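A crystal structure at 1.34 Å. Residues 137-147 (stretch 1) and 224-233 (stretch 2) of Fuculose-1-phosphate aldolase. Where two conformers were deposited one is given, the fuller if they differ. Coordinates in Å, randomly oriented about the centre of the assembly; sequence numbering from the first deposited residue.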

# COMPACT_ATOMS: atom_id res chain seq x y z
N THR A 137 -18.05 13.84 -1.38
CA THR A 137 -17.08 14.13 -2.43
C THR A 137 -17.76 14.15 -3.78
O THR A 137 -18.83 13.56 -3.96
N GLN A 138 -17.14 14.82 -4.74
CA GLN A 138 -17.69 14.84 -6.09
C GLN A 138 -17.86 13.41 -6.61
O GLN A 138 -18.91 13.06 -7.15
N ASP A 139 -16.85 12.57 -6.43
CA ASP A 139 -16.91 11.18 -6.88
C ASP A 139 -18.08 10.42 -6.25
O ASP A 139 -18.76 9.62 -6.92
N SER A 140 -18.33 10.66 -4.96
CA SER A 140 -19.43 9.99 -4.26
C SER A 140 -20.80 10.33 -4.83
O SER A 140 -21.76 9.60 -4.61
N CYS A 141 -20.90 11.43 -5.57
CA CYS A 141 -22.18 11.83 -6.12
C CYS A 141 -22.68 10.86 -7.18
O CYS A 141 -23.85 10.91 -7.55
N ALA A 142 -21.82 9.96 -7.66
CA ALA A 142 -22.27 8.89 -8.54
C ALA A 142 -23.30 8.00 -7.82
O ALA A 142 -24.07 7.29 -8.47
N PHE A 143 -23.31 8.06 -6.49
CA PHE A 143 -24.18 7.23 -5.66
C PHE A 143 -25.30 8.00 -4.98
O PHE A 143 -26.07 7.42 -4.21
N TYR A 144 -25.41 9.29 -5.27
CA TYR A 144 -26.45 10.11 -4.67
C TYR A 144 -27.84 9.56 -4.97
O TYR A 144 -28.22 9.43 -6.13
N GLY A 145 -28.56 9.21 -3.92
CA GLY A 145 -29.88 8.63 -4.04
C GLY A 145 -29.93 7.30 -4.76
O GLY A 145 -31.01 6.84 -5.15
N ASP A 146 -28.78 6.66 -4.93
CA ASP A 146 -28.71 5.47 -5.78
C ASP A 146 -27.87 4.36 -5.18
O ASP A 146 -27.36 3.49 -5.91
N VAL A 147 -27.70 4.36 -3.86
CA VAL A 147 -27.04 3.25 -3.18
C VAL A 147 -27.90 2.81 -2.01
O VAL A 147 -28.40 3.63 -1.23
N ALA A 224 -25.23 17.86 -5.26
CA ALA A 224 -25.09 16.41 -5.40
C ALA A 224 -25.93 15.89 -6.56
O ALA A 224 -25.48 15.06 -7.35
N ALA A 225 -27.17 16.39 -6.67
CA ALA A 225 -28.07 16.01 -7.76
C ALA A 225 -27.49 16.42 -9.11
O ALA A 225 -27.57 15.68 -10.08
N PHE A 226 -26.92 17.61 -9.16
CA PHE A 226 -26.32 18.11 -10.39
C PHE A 226 -25.19 17.19 -10.85
O PHE A 226 -25.11 16.80 -12.02
N THR A 227 -24.33 16.82 -9.91
CA THR A 227 -23.17 15.99 -10.23
C THR A 227 -23.60 14.56 -10.58
O THR A 227 -22.99 13.93 -11.46
N PHE A 228 -24.65 14.05 -9.95
CA PHE A 228 -25.16 12.73 -10.28
C PHE A 228 -25.58 12.64 -11.75
O PHE A 228 -25.40 11.59 -12.39
N LYS A 229 -26.16 13.71 -12.28
CA LYS A 229 -26.56 13.71 -13.69
C LYS A 229 -25.35 13.46 -14.59
O LYS A 229 -25.48 12.85 -15.66
N GLU A 230 -24.18 13.90 -14.15
CA GLU A 230 -22.96 13.78 -14.94
C GLU A 230 -22.20 12.47 -14.71
O GLU A 230 -21.58 11.94 -15.64
N LEU A 231 -22.26 11.94 -13.49
CA LEU A 231 -21.42 10.80 -13.10
C LEU A 231 -22.17 9.51 -12.87
O LEU A 231 -21.55 8.44 -12.80
N GLY A 232 -23.48 9.59 -12.70
CA GLY A 232 -24.23 8.48 -12.14
C GLY A 232 -24.97 7.58 -13.11
O GLY A 232 -25.50 6.56 -12.69
N HIS A 233 -25.00 7.94 -14.39
CA HIS A 233 -25.75 7.15 -15.37
C HIS A 233 -24.85 6.10 -16.01
O HIS A 233 -23.63 6.13 -15.86

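No hydrogen bond crosses between these two stretches; instead, the edge of an aromatic ring is set against a row of backbone polar atoms. Phe228, chi1 t at 178° and chi2 88°, has its CA-to-CB bond sideways to the first stretch, and its ring meets Cys141 O and Ala142 O near the ring plane, with Phe228 CD1 3.2 Å from Cys141 O and Phe228 CE1 3.4 Å from Ala142 O. Ring hydrogens carry a slight positive charge, so carbonyl oxygens are agreeable neighbours at the edge. The Phe228 CA adds a CA-H...O contact of 3.5 Å to Cys141 O, which also accepts the backbone hydrogen bond from Tyr144 N. Farther along, Phe228 CE1 lies 3.8 Å from Asp146 CB, while Asp146 OD2 finds its hydrogen bond elsewhere in the structure.

The second aromatic works by its face. Tyr144, chi1 t (171°), points toward the helix and sets one ring face against Ala224 CB and Ala225 N: Ala224 CB sits 4.0 Å from the centroid of the Tyr144 ring, 24° off the normal, a CH-pi contact. Tyr144 CE2 reaches Ala225 CB at 3.8 Å, and Tyr144 CD2 comes to 4.2 Å from Phe228 CB. The ring lies close to the helix backbone, with Tyr144 CE2 3.7 Å from Ala225 CA.

Cys141, chi1 m, points toward the helix between Ala224 and Thr227. Cys141 SG rests 3.7 Å from Ala224 CA, and Cys141 CB is 3.6 Å from Thr227 CG2. Thr227, also m, turns its methyl to the first stretch, where Thr227 CG2 also lies 3.8 Å from Gln138 CG, just before the 3-10 segment; its OG1 bonds to a residue just outside the stretch. Gln138, chi1 and chi2 both t, thus contributes aliphatic carbon to the contact.

Leu231 (m, t) points toward the first stretch and brings Leu231 CD1 to 3.4 Å from Gln138 O, an oxygen already accepting from Cys141 N. Leu231 CB packs 4.2 Å from Ala142 CB. Next comes Gly232, whose CA lies 4.1 Å from the CA of Ala142, the nearest CA pair between the stretches. A CB here would point toward the first stretch but fall 2.5 Å from Phe228 CD1, so the bare glycine leaves room for the ring.

Behind the contact, Ser140 (p) points away and secures the segment's start: Ser140 OG donates to Thr137 O at 2.6 Å, and Ser140 N donates to Thr137 OG1 at 3.0 Å. The rule is economical: without a hydrogen bond across, the contact rests on carbon packing and on ring and methyl carbons set against backbone oxygens.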

# COMPACT_ATOMS: atom_id res chain seq x y z
CB THR A 137 -15.94 13.09 -2.49
OG1 THR A 137 -16.49 11.84 -2.94
CG2 THR A 137 -15.27 12.91 -1.14
CB GLN A 138 -16.78 15.64 -7.00
CG GLN A 138 -17.26 15.70 -8.42
CD GLN A 138 -16.44 16.65 -9.26
OE1 GLN A 138 -16.23 17.80 -8.88
NE2 GLN A 138 -15.94 16.16 -10.39
CB ASP A 139 -15.60 10.46 -6.55
CG ASP A 139 -14.40 11.03 -7.33
OD1 ASP A 139 -14.54 11.41 -8.51
OD2 ASP A 139 -13.29 11.10 -6.75
CB SER A 140 -19.40 10.32 -2.77
OG SER A 140 -19.89 11.62 -2.51
CB CYS A 141 -22.11 13.24 -6.69
SG CYS A 141 -21.89 14.53 -5.44
CB ALA A 142 -21.09 8.06 -9.01
CB PHE A 143 -23.36 6.51 -4.59
CG PHE A 143 -22.30 5.63 -5.17
CD1 PHE A 143 -22.63 4.42 -5.74
CD2 PHE A 143 -20.98 6.04 -5.20
CE1 PHE A 143 -21.65 3.62 -6.31
CE2 PHE A 143 -20.00 5.25 -5.76
CZ PHE A 143 -20.33 4.04 -6.33
CB TYR A 144 -26.33 11.55 -5.17
CG TYR A 144 -27.49 12.42 -4.78
CD1 TYR A 144 -27.65 12.84 -3.46
CD2 TYR A 144 -28.43 12.81 -5.71
CE1 TYR A 144 -28.71 13.63 -3.09
CE2 TYR A 144 -29.49 13.60 -5.35
CZ TYR A 144 -29.62 14.00 -4.04
OH TYR A 144 -30.69 14.79 -3.69
CB ASP A 146 -28.18 5.83 -7.17
CG ASP A 146 -28.73 4.91 -8.27
OD1 ASP A 146 -29.89 4.45 -8.16
OD2 ASP A 146 -28.00 4.66 -9.25
CB VAL A 147 -25.59 3.61 -2.73
CG1 VAL A 147 -25.55 4.86 -1.84
CG2 VAL A 147 -24.94 2.42 -2.02
CB ALA A 224 -25.46 15.69 -4.10
CB ALA A 225 -29.45 16.64 -7.55
CB PHE A 226 -25.80 19.53 -10.18
CG PHE A 226 -25.10 20.10 -11.39
CD1 PHE A 226 -25.83 20.72 -12.38
CD2 PHE A 226 -23.73 20.00 -11.52
CE1 PHE A 226 -25.19 21.25 -13.50
CE2 PHE A 226 -23.09 20.52 -12.63
CZ PHE A 226 -23.82 21.14 -13.62
CB THR A 227 -22.17 16.01 -9.05
OG1 THR A 227 -21.82 17.37 -8.76
CG2 THR A 227 -20.90 15.26 -9.42
CB PHE A 228 -26.35 12.36 -9.38
CG PHE A 228 -26.96 11.02 -9.70
CD1 PHE A 228 -26.48 9.86 -9.12
CD2 PHE A 228 -28.01 10.92 -10.61
CE1 PHE A 228 -27.05 8.63 -9.42
CE2 PHE A 228 -28.58 9.69 -10.92
CZ PHE A 228 -28.09 8.54 -10.32
CB LYS A 229 -27.22 15.04 -14.07
CG LYS A 229 -27.87 15.01 -15.44
CD LYS A 229 -28.58 16.32 -15.75
CE LYS A 229 -29.32 16.25 -17.09
NZ LYS A 229 -29.98 17.54 -17.44
CB GLU A 230 -22.03 14.96 -14.64
CG GLU A 230 -22.74 16.32 -14.51
CD GLU A 230 -23.27 16.88 -15.82
OE1 GLU A 230 -23.96 16.16 -16.58
OE2 GLU A 230 -23.01 18.07 -16.10
CB LEU A 231 -20.65 11.11 -11.81
CG LEU A 231 -19.71 12.30 -11.80
CD1 LEU A 231 -18.95 12.32 -10.49
CD2 LEU A 231 -18.74 12.26 -12.98
CB HIS A 233 -26.41 8.06 -16.42
CG HIS A 233 -25.45 8.92 -17.19
ND1 HIS A 233 -24.70 8.44 -18.24
CD2 HIS A 233 -25.15 10.24 -17.09
CE1 HIS A 233 -23.96 9.42 -18.74
NE2 HIS A 233 -24.22 10.52 -18.06